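Local atomic coordinates of possible prolidase (PDB entry 2P9B), a protein that is a putative prolidase of the amidohydrolase family that probably hydrolyses carbon-nitrogen bonds, its true substrate not being established. Residues Asn75-Phe81 / Ile132-Val138; Ala121-Leu125 / Leu155-Ile159; Gly163-Ala167 / Leu176-Thr180; Gly198-Ile202 / Gly240-Gly244. All coordinates share one frame; numbering follows the deposited sequence.

Contact 1 of 4, residues Asn75-Phe81 / Ile132-Val138; sequences NAHTHLF and IRTLGDV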
# COMPACT_ATOMS: atom_id res chain seq x y z
N ASN A 75 1.31 0.47 -2.78
CA ASN A 75 0.04 0.31 -2.07
C ASN A 75 0.31 -0.63 -0.90
O ASN A 75 0.59 -1.81 -1.09
CB ASN A 75 -1.04 -0.28 -2.98
CG ASN A 75 -2.42 -0.21 -2.36
OD1 ASN A 75 -2.58 -0.41 -1.15
ND2 ASN A 75 -3.43 0.07 -3.17
N ALA A 76 0.23 -0.10 0.32
CA ALA A 76 0.53 -0.90 1.51
C ALA A 76 -0.59 -1.79 2.03
O ALA A 76 -0.42 -2.46 3.06
CB ALA A 76 1.02 0.01 2.63
N HIS A 77 -1.72 -1.82 1.34
CA HIS A 77 -2.82 -2.65 1.81
C HIS A 77 -3.66 -3.16 0.65
O HIS A 77 -4.55 -2.46 0.16
CB HIS A 77 -3.68 -1.85 2.79
CG HIS A 77 -4.69 -2.67 3.53
ND1 HIS A 77 -5.22 -2.29 4.74
CD2 HIS A 77 -5.26 -3.86 3.23
CE1 HIS A 77 -6.07 -3.21 5.16
NE2 HIS A 77 -6.11 -4.17 4.26
N THR A 78 -3.36 -4.37 0.21
CA THR A 78 -4.07 -4.98 -0.92
C THR A 78 -4.49 -6.42 -0.66
O THR A 78 -4.10 -7.03 0.34
CB THR A 78 -3.18 -4.98 -2.19
OG1 THR A 78 -2.01 -5.79 -1.96
CG2 THR A 78 -2.73 -3.55 -2.53
N HIS A 79 -5.32 -6.94 -1.56
CA HIS A 79 -5.79 -8.33 -1.55
C HIS A 79 -5.78 -8.69 -3.03
O HIS A 79 -6.17 -7.87 -3.85
CB HIS A 79 -7.23 -8.44 -1.02
CG HIS A 79 -7.37 -8.07 0.43
ND1 HIS A 79 -6.95 -8.90 1.45
CD2 HIS A 79 -7.86 -6.96 1.02
CE1 HIS A 79 -7.17 -8.31 2.61
NE2 HIS A 79 -7.72 -7.13 2.38
N LEU A 80 -5.35 -9.90 -3.37
CA LEU A 80 -5.30 -10.28 -4.77
C LEU A 80 -6.45 -11.20 -5.18
O LEU A 80 -6.36 -11.93 -6.17
CB LEU A 80 -3.94 -10.89 -5.11
CG LEU A 80 -2.75 -9.94 -4.88
CD1 LEU A 80 -1.45 -10.64 -5.29
CD2 LEU A 80 -2.92 -8.65 -5.68
N PHE A 81 -7.53 -11.15 -4.41
CA PHE A 81 -8.73 -11.94 -4.67
C PHE A 81 -9.90 -11.08 -4.22
O PHE A 81 -9.75 -10.22 -3.35
CB PHE A 81 -8.68 -13.25 -3.87
CG PHE A 81 -8.90 -13.06 -2.39
CD1 PHE A 81 -10.16 -13.26 -1.83
CD2 PHE A 81 -7.85 -12.68 -1.56
CE1 PHE A 81 -10.37 -13.07 -0.47
CE2 PHE A 81 -8.05 -12.49 -0.20
CZ PHE A 81 -9.31 -12.68 0.35
N ILE A 132 3.65 -3.71 -3.56
CA ILE A 132 2.40 -3.87 -2.84
C ILE A 132 2.61 -4.78 -1.65
O ILE A 132 3.57 -5.55 -1.61
CB ILE A 132 1.27 -4.52 -3.71
CG1 ILE A 132 1.66 -5.95 -4.12
CG2 ILE A 132 1.00 -3.67 -4.93
CD1 ILE A 132 0.55 -6.70 -4.86
N ARG A 133 1.73 -4.66 -0.66
CA ARG A 133 1.76 -5.54 0.49
C ARG A 133 0.35 -6.10 0.56
O ARG A 133 -0.61 -5.33 0.55
CB ARG A 133 2.05 -4.81 1.80
CG ARG A 133 1.83 -5.74 3.02
CD ARG A 133 2.16 -5.08 4.35
NE ARG A 133 1.35 -3.88 4.58
CZ ARG A 133 1.24 -3.28 5.75
NH1 ARG A 133 1.87 -3.76 6.82
NH2 ARG A 133 0.50 -2.18 5.87
N THR A 134 0.21 -7.42 0.59
CA THR A 134 -1.12 -7.98 0.73
C THR A 134 -1.33 -8.14 2.24
O THR A 134 -0.37 -8.34 2.98
CB THR A 134 -1.26 -9.37 0.04
OG1 THR A 134 -0.35 -10.31 0.63
CG2 THR A 134 -1.00 -9.24 -1.44
N LEU A 135 -2.58 -8.00 2.68
CA LEU A 135 -2.89 -8.15 4.09
C LEU A 135 -4.08 -9.07 4.26
O LEU A 135 -5.14 -8.65 4.75
CB LEU A 135 -3.17 -6.78 4.73
CG LEU A 135 -1.93 -5.89 4.84
CD1 LEU A 135 -2.31 -4.51 5.37
CD2 LEU A 135 -0.92 -6.58 5.76
N GLY A 136 -3.91 -10.31 3.85
CA GLY A 136 -4.98 -11.29 3.96
C GLY A 136 -5.16 -12.04 2.67
O GLY A 136 -5.94 -11.64 1.81
N ASP A 137 -4.40 -13.13 2.52
CA ASP A 137 -4.48 -13.96 1.32
C ASP A 137 -5.37 -15.15 1.67
O ASP A 137 -5.75 -15.33 2.83
CB ASP A 137 -3.10 -14.49 0.93
CG ASP A 137 -2.06 -13.38 0.75
OD1 ASP A 137 -2.46 -12.26 0.41
OD2 ASP A 137 -0.86 -13.64 0.95
N VAL A 138 -5.70 -15.97 0.68
CA VAL A 138 -6.53 -17.15 0.95
C VAL A 138 -5.64 -18.23 1.56
O VAL A 138 -5.94 -18.79 2.61
CB VAL A 138 -7.19 -17.68 -0.33
CG1 VAL A 138 -7.92 -18.99 -0.04
CG2 VAL A 138 -8.16 -16.65 -0.89
O HOH W 1 -7.53 -6.39 5.05
O HOH W 2 -4.36 -11.54 -1.31
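The His77 ring carries Leu135 CD1 over the centre of one face, a CH-pi contact with CD1 3.6 Å from the ring centroid. At its edge lie His79 NE2 and a water that both histidines bind through NE2. The His79 ring meets Gly136 at its edge, and His79 ND1 donates in the ring plane to Gly136 O at 2.9 Å. This bond and the water at NE2 together hold the ring's rotation. Phe81 takes Val138 CG2 over one face, while Gly136 O sits at its edge. The Arg133 guanidinium grips one atom side-on: NE lies 2.7 Å from Ala76 O, and NH2 donates to the same oxygen. Leu135 CD1 covers one face of the group, offset toward the rim. A bend at chi3 (59°) turns the otherwise extended arginine chain back to this carbonyl. NH2 also forms a salt bridge with Glu265. A leucine in place of Arg133 would probably leave Ala76 O without its two donors and Glu265 without this salt bridge. Thr78 N and OG1 both donate to Arg133 O, OG1 from above the carbonyl plane at 2.9 Å. Asn75 OD1 accepts from His77 N in an Asx turn, and Asn75 ND2 bonds to Thr356. Asn75 and Thr78 pair in parallel with Ile132 and Thr134, with a beta bulge between. Here strand 68-78 meets strand 129-134 in the TIM-barrel-like amidohydrolase fold. His77 and His79 form the His-X-His pair characteristic of the metal site in this family, and together with Asp345 they face a vacant point consistent with an empty metal site.

Contact 2 of 4, residues Ala121-Leu125 / Leu155-Ile159; sequences ATTLL and LGPRI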
# COMPACT_ATOMS: atom_id res chain seq x y z
N ALA A 121 -2.56 -8.75 -9.50
CA ALA A 121 -1.25 -8.15 -9.26
C ALA A 121 -0.84 -7.39 -10.52
O ALA A 121 -0.21 -6.33 -10.45
CB ALA A 121 -0.21 -9.23 -8.94
N THR A 122 -1.20 -7.93 -11.68
CA THR A 122 -0.87 -7.29 -12.94
C THR A 122 -1.66 -5.99 -13.11
O THR A 122 -1.15 -5.00 -13.64
CB THR A 122 -1.14 -8.22 -14.14
OG1 THR A 122 -0.28 -9.37 -14.03
CG2 THR A 122 -0.85 -7.51 -15.45
N THR A 123 -2.92 -5.99 -12.67
CA THR A 123 -3.75 -4.80 -12.76
C THR A 123 -3.12 -3.68 -11.92
O THR A 123 -3.01 -2.54 -12.36
CB THR A 123 -5.18 -5.08 -12.25
OG1 THR A 123 -5.82 -6.00 -13.14
CG2 THR A 123 -5.99 -3.80 -12.17
N LEU A 124 -2.70 -4.02 -10.70
CA LEU A 124 -2.06 -3.05 -9.82
C LEU A 124 -0.82 -2.49 -10.52
O LEU A 124 -0.64 -1.27 -10.58
CB LEU A 124 -1.66 -3.70 -8.49
CG LEU A 124 -2.78 -3.79 -7.45
CD1 LEU A 124 -2.54 -4.96 -6.51
CD2 LEU A 124 -2.84 -2.47 -6.69
N LEU A 125 0.01 -3.37 -11.06
CA LEU A 125 1.21 -2.91 -11.75
C LEU A 125 0.87 -2.00 -12.93
O LEU A 125 1.46 -0.93 -13.08
CB LEU A 125 2.04 -4.11 -12.24
CG LEU A 125 3.34 -3.75 -12.98
CD1 LEU A 125 4.24 -2.92 -12.06
CD2 LEU A 125 4.06 -5.02 -13.42
N LEU A 155 6.31 -11.29 -14.86
CA LEU A 155 6.37 -9.84 -14.76
C LEU A 155 5.35 -9.43 -13.71
O LEU A 155 4.19 -9.83 -13.79
CB LEU A 155 6.02 -9.18 -16.10
CG LEU A 155 5.80 -7.65 -16.08
CD1 LEU A 155 7.11 -6.95 -15.76
CD2 LEU A 155 5.27 -7.19 -17.43
N GLY A 156 5.77 -8.64 -12.73
CA GLY A 156 4.84 -8.22 -11.71
C GLY A 156 5.46 -7.27 -10.72
O GLY A 156 6.66 -7.00 -10.78
N PRO A 157 4.66 -6.75 -9.79
CA PRO A 157 5.16 -5.81 -8.78
C PRO A 157 5.93 -6.54 -7.68
O PRO A 157 5.87 -7.77 -7.56
CB PRO A 157 3.88 -5.19 -8.24
CG PRO A 157 2.92 -6.37 -8.27
CD PRO A 157 3.21 -6.97 -9.64
N ARG A 158 6.68 -5.77 -6.90
CA ARG A 158 7.42 -6.31 -5.77
C ARG A 158 6.32 -6.58 -4.75
O ARG A 158 5.52 -5.69 -4.46
CB ARG A 158 8.40 -5.26 -5.25
CG ARG A 158 9.15 -5.66 -4.00
CD ARG A 158 10.14 -4.58 -3.58
NE ARG A 158 11.19 -4.36 -4.58
CZ ARG A 158 11.15 -3.43 -5.53
NH1 ARG A 158 10.12 -2.60 -5.61
NH2 ARG A 158 12.16 -3.31 -6.38
N ILE A 159 6.27 -7.80 -4.22
CA ILE A 159 5.22 -8.17 -3.28
C ILE A 159 5.62 -8.60 -1.88
O ILE A 159 6.53 -9.41 -1.70
CB ILE A 159 4.36 -9.34 -3.86
CG1 ILE A 159 3.73 -8.93 -5.19
CG2 ILE A 159 3.27 -9.74 -2.86
CD1 ILE A 159 2.97 -10.08 -5.87
O HOH W 3 1.96 -10.17 -11.66
O HOH W 4 2.13 -10.19 -15.44
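This is an apolar contact of a helix with the loop leading into a strand, on the outside of the barrel sheet. Helix 113-126 packs on the chain that leads into strand 158-160, as expected where helices cover the strands of an alpha/beta barrel of the TIM type. No direct hydrogen bond joins the two segments. Pro157 and Leu125 bury the most surface between them. The proline ring presents its CD edge to the helix. Pro157 CD lies 3.6 Å from Ala121 O and 4.0 Å from Leu125 CB. Ala121 O already accepts the helical bond from Leu125 N, so the proline rests beside an oxygen that has its partner. Ala121 CB also faces Pro157 CD, at 4.2 Å. Leu125 reaches back to the residues before the proline. Its CG is anti to the backbone N (chi1 -180°), which carries CD2 over to Gly156. Leu125 CD2 stands 3.7 Å from Gly156 CA and also meets Leu155 CG. Ile159 adds a looser touch, with its CD1 near Ala121 CB. Beyond the two segments, Leu125 also packs on Val423 and Ala425 of strand 422-425. Helix 141-150 sends Leu145 to both Ala121 and Ile159, so the contact has apolar neighbours from a second helix. The more open side is polar and held by water. Thr122 OG1 is bonded to Lys118 O one turn back. Two waters link it to Leu155 O, one of them weakly on the threonine side. The firmer water donates to Thr122 OG1 at 2.9 Å and to Leu155 O at 2.7 Å.

Contact 3 of 4, residues Gly163-Ala167 / Leu176-Thr180; sequences GPLMA and LIALT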
# COMPACT_ATOMS: atom_id res chain seq x y z
N GLY A 163 0.11 -14.03 3.53
CA GLY A 163 -0.46 -15.34 3.77
C GLY A 163 -1.83 -15.04 4.38
O GLY A 163 -2.27 -13.89 4.33
N PRO A 164 -2.53 -16.03 4.95
CA PRO A 164 -3.84 -15.70 5.54
C PRO A 164 -3.73 -14.80 6.76
O PRO A 164 -2.78 -14.89 7.53
CB PRO A 164 -4.43 -17.08 5.86
CG PRO A 164 -3.22 -17.97 5.98
CD PRO A 164 -2.30 -17.48 4.91
N LEU A 165 -4.71 -13.92 6.95
CA LEU A 165 -4.65 -13.05 8.11
C LEU A 165 -5.04 -13.86 9.34
O LEU A 165 -5.67 -14.91 9.23
CB LEU A 165 -5.58 -11.84 7.94
CG LEU A 165 -7.09 -12.02 7.86
CD1 LEU A 165 -7.66 -12.24 9.26
CD2 LEU A 165 -7.70 -10.77 7.24
N MSE A 166 -4.65 -13.36 10.51
CA MSE A 166 -4.95 -14.05 11.75
C MSE A 166 -6.04 -13.29 12.49
O MSE A 166 -5.97 -12.06 12.62
CB MSE A 166 -3.70 -14.13 12.62
CG MSE A 166 -2.52 -14.75 11.90
SE MSE A 166 -0.88 -14.60 12.88
CE MSE A 166 -1.35 -15.84 14.33
N ALA A 167 -7.04 -14.01 12.98
CA ALA A 167 -8.12 -13.36 13.69
C ALA A 167 -9.04 -14.34 14.38
O ALA A 167 -8.98 -15.55 14.15
CB ALA A 167 -8.93 -12.52 12.72
N LEU A 176 -8.81 -17.19 6.74
CA LEU A 176 -7.97 -16.73 7.83
C LEU A 176 -7.47 -17.88 8.69
O LEU A 176 -7.93 -19.01 8.56
CB LEU A 176 -8.74 -15.73 8.70
CG LEU A 176 -10.10 -16.15 9.27
CD1 LEU A 176 -9.90 -17.03 10.49
CD2 LEU A 176 -10.90 -14.91 9.66
N ILE A 177 -6.49 -17.58 9.54
CA ILE A 177 -5.98 -18.57 10.47
C ILE A 177 -6.75 -18.19 11.73
O ILE A 177 -6.55 -17.12 12.29
CB ILE A 177 -4.46 -18.42 10.70
CG1 ILE A 177 -3.71 -18.75 9.41
CG2 ILE A 177 -4.01 -19.36 11.80
CD1 ILE A 177 -2.22 -18.56 9.50
N ALA A 178 -7.66 -19.07 12.13
CA ALA A 178 -8.52 -18.83 13.27
C ALA A 178 -7.86 -19.02 14.63
O ALA A 178 -7.30 -20.08 14.92
CB ALA A 178 -9.76 -19.71 13.17
N LEU A 179 -7.94 -17.99 15.46
CA LEU A 179 -7.41 -18.03 16.81
C LEU A 179 -8.67 -18.15 17.67
O LEU A 179 -9.44 -17.19 17.78
CB LEU A 179 -6.65 -16.75 17.13
CG LEU A 179 -5.44 -16.46 16.23
CD1 LEU A 179 -4.76 -15.17 16.68
CD2 LEU A 179 -4.46 -17.62 16.30
N THR A 180 -8.87 -19.32 18.26
CA THR A 180 -10.06 -19.56 19.06
C THR A 180 -9.83 -19.80 20.54
O THR A 180 -10.78 -19.77 21.32
CB THR A 180 -10.82 -20.77 18.51
OG1 THR A 180 -9.99 -21.94 18.62
CG2 THR A 180 -11.21 -20.55 17.06
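A short two-stranded parallel sheet joins these segments. It forms in the loop region that follows strand 158-160 of the amidohydrolase barrel, before helix 184-196. Met166 pairs with Ile177 and Ala167 with Ala178. Three backbone bonds hold the strands. Ile177 N donates to Leu165 O at 2.8 Å and Ala167 N to Ile177 O at 3.2 Å. Leu179 N then reaches Ala167 O from above the carbonyl plane. Met166 and Ile177 share one face of the sheet and turn toward helix 184-196, where both touch Ala190. Met166 is modelled as selenomethionine. The bend at its chi3 (69°) brings the methyl CE to Leu179, 4.1 Å from CD2. On this side Pro164 and Ile177 also cross obliquely, with Pro164 CG 3.6 Å from Ile177 CG1 and almost as near its CD1. Ala167 lies on the other face, where its CB comes near Leu176 CD2. Leu165 points its CB away from the partner strand, yet with CG set between the backbone N and the carbonyl carbon (chi1 66°) its CD1 turns back to Leu176. Outside the pair, Met166 makes backbone bonds to Lys203 and Ala205, tying this small sheet to strand 202-205. Leu176 CB is close to the backbone of the other segment, 3.2 Å from Leu165 O and 3.7 Å from Leu165 CD1.

Contact 4 of 4, residues Gly198-Ile202 / Gly240-Gly244; sequences GVNAI and GVIVG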
# COMPACT_ATOMS: atom_id res chain seq x y z
N GLY A 198 6.68 -19.10 4.34
CA GLY A 198 7.37 -18.12 3.52
C GLY A 198 6.83 -16.70 3.42
O GLY A 198 7.30 -15.93 2.57
N VAL A 199 5.88 -16.32 4.25
CA VAL A 199 5.35 -14.96 4.16
C VAL A 199 6.41 -13.93 4.53
O VAL A 199 7.38 -14.25 5.23
CB VAL A 199 4.12 -14.76 5.08
CG1 VAL A 199 3.09 -15.84 4.82
CG2 VAL A 199 4.55 -14.75 6.55
N ASN A 200 6.26 -12.71 4.03
CA ASN A 200 7.18 -11.64 4.40
C ASN A 200 6.38 -10.41 4.84
O ASN A 200 6.78 -9.27 4.66
CB ASN A 200 8.19 -11.32 3.27
CG ASN A 200 7.55 -10.83 2.00
OD1 ASN A 200 6.49 -11.30 1.59
ND2 ASN A 200 8.22 -9.89 1.33
N ALA A 201 5.23 -10.71 5.45
CA ALA A 201 4.31 -9.73 6.02
C ALA A 201 3.30 -10.50 6.86
O ALA A 201 3.05 -11.68 6.60
CB ALA A 201 3.59 -8.94 4.91
N ILE A 202 2.75 -9.86 7.89
CA ILE A 202 1.75 -10.50 8.74
C ILE A 202 0.59 -9.53 8.92
O ILE A 202 0.80 -8.32 9.06
CB ILE A 202 2.31 -10.85 10.15
CG1 ILE A 202 3.34 -11.97 10.04
CG2 ILE A 202 1.18 -11.27 11.07
CD1 ILE A 202 2.76 -13.31 9.60
N GLY A 240 12.38 -10.53 11.22
CA GLY A 240 12.40 -9.26 10.52
C GLY A 240 11.17 -9.00 9.66
O GLY A 240 11.24 -8.25 8.69
N VAL A 241 10.05 -9.61 10.03
CA VAL A 241 8.82 -9.43 9.28
C VAL A 241 7.92 -8.38 9.93
O VAL A 241 7.68 -8.41 11.14
CB VAL A 241 8.07 -10.78 9.17
CG1 VAL A 241 6.70 -10.57 8.54
CG2 VAL A 241 8.89 -11.74 8.33
N ILE A 242 7.42 -7.43 9.13
CA ILE A 242 6.55 -6.39 9.67
C ILE A 242 5.12 -6.87 9.84
O ILE A 242 4.58 -7.62 9.02
CB ILE A 242 6.54 -5.12 8.78
CG1 ILE A 242 6.11 -5.47 7.36
CG2 ILE A 242 7.92 -4.47 8.78
CD1 ILE A 242 5.81 -4.25 6.51
N VAL A 243 4.50 -6.41 10.93
CA VAL A 243 3.14 -6.79 11.27
C VAL A 243 2.16 -5.63 11.15
O VAL A 243 2.45 -4.52 11.59
CB VAL A 243 3.09 -7.33 12.72
CG1 VAL A 243 1.67 -7.70 13.10
CG2 VAL A 243 4.02 -8.52 12.85
N GLY A 244 1.01 -5.90 10.55
CA GLY A 244 -0.02 -4.89 10.40
C GLY A 244 -1.24 -5.38 11.14
O GLY A 244 -1.51 -6.58 11.20
O HOH W 5 8.33 -7.67 6.23
O HOH W 6 2.49 -6.55 7.49
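Ile202 and Val243 pair in parallel, with their CA atoms 4.7 Å apart. Two backbone bonds enclose the pair. Ile202 N donates to Ile242 O at 3.1 Å, and Gly244 N to Ile202 O at 2.8 Å. A water donates to both Ile202 O and Ile242 O, so each carbonyl has a second donor. Before the pair the chains diverge, and another water spans them: it donates to Asn200 O and accepts from Ile242 N. Gly240 has positive phi and closes helix 226-238 with a Schellman motif; Gly198 does the same after helix 184-196. Each glycine thus leads a helix into the next strand. This return is the second half of a beta-alpha-beta crossover, as in the TIM-type barrel of this family, and strands 202-205 and 243-247 are neighbours in its parallel sheet. Val241 packs against the bend of the other chain. Its CG1, anti to the backbone N (chi1 173°), comes within 3.4 Å of Ala201 N. The same methyl meets Ile202 CG1 at 3.9 Å, and the two side chains cross at about a right angle. Ile202 and Val243 instead lie side by side and point the same way, with Ile202 CB 4.0 Å from Val243 CG2. Both reach helix 226-238, where Ile202 packs on Ile232 and Val243 on Cys233 and Ala236. Asn200 turns its side-chain end away, and its OD1 accepts from Ala161 N and Arg146 NH1.

From the N terminus, strand 68-78 comes first, and contact 1 joins its end to strand 129-134. Helix 113-126 lies within that loop, and contact 2 ties it forward to the loop leading into strand 158-160. Contacts 1 and 2 therefore cross along the chain. They also touch: Ile132 N probably bonds to Arg158 O, and Leu80 packs on Leu124. Contact 3 closes a short loop of eight residues soon after contact 2. Contact 4 follows in series and joins strands 202-205 and 243-247 across helix 226-238. Asp137 of contact 1 probably bonds to Gly163 of contact 3. Arg133 packs on Ala201, bringing contact 4 against contact 1.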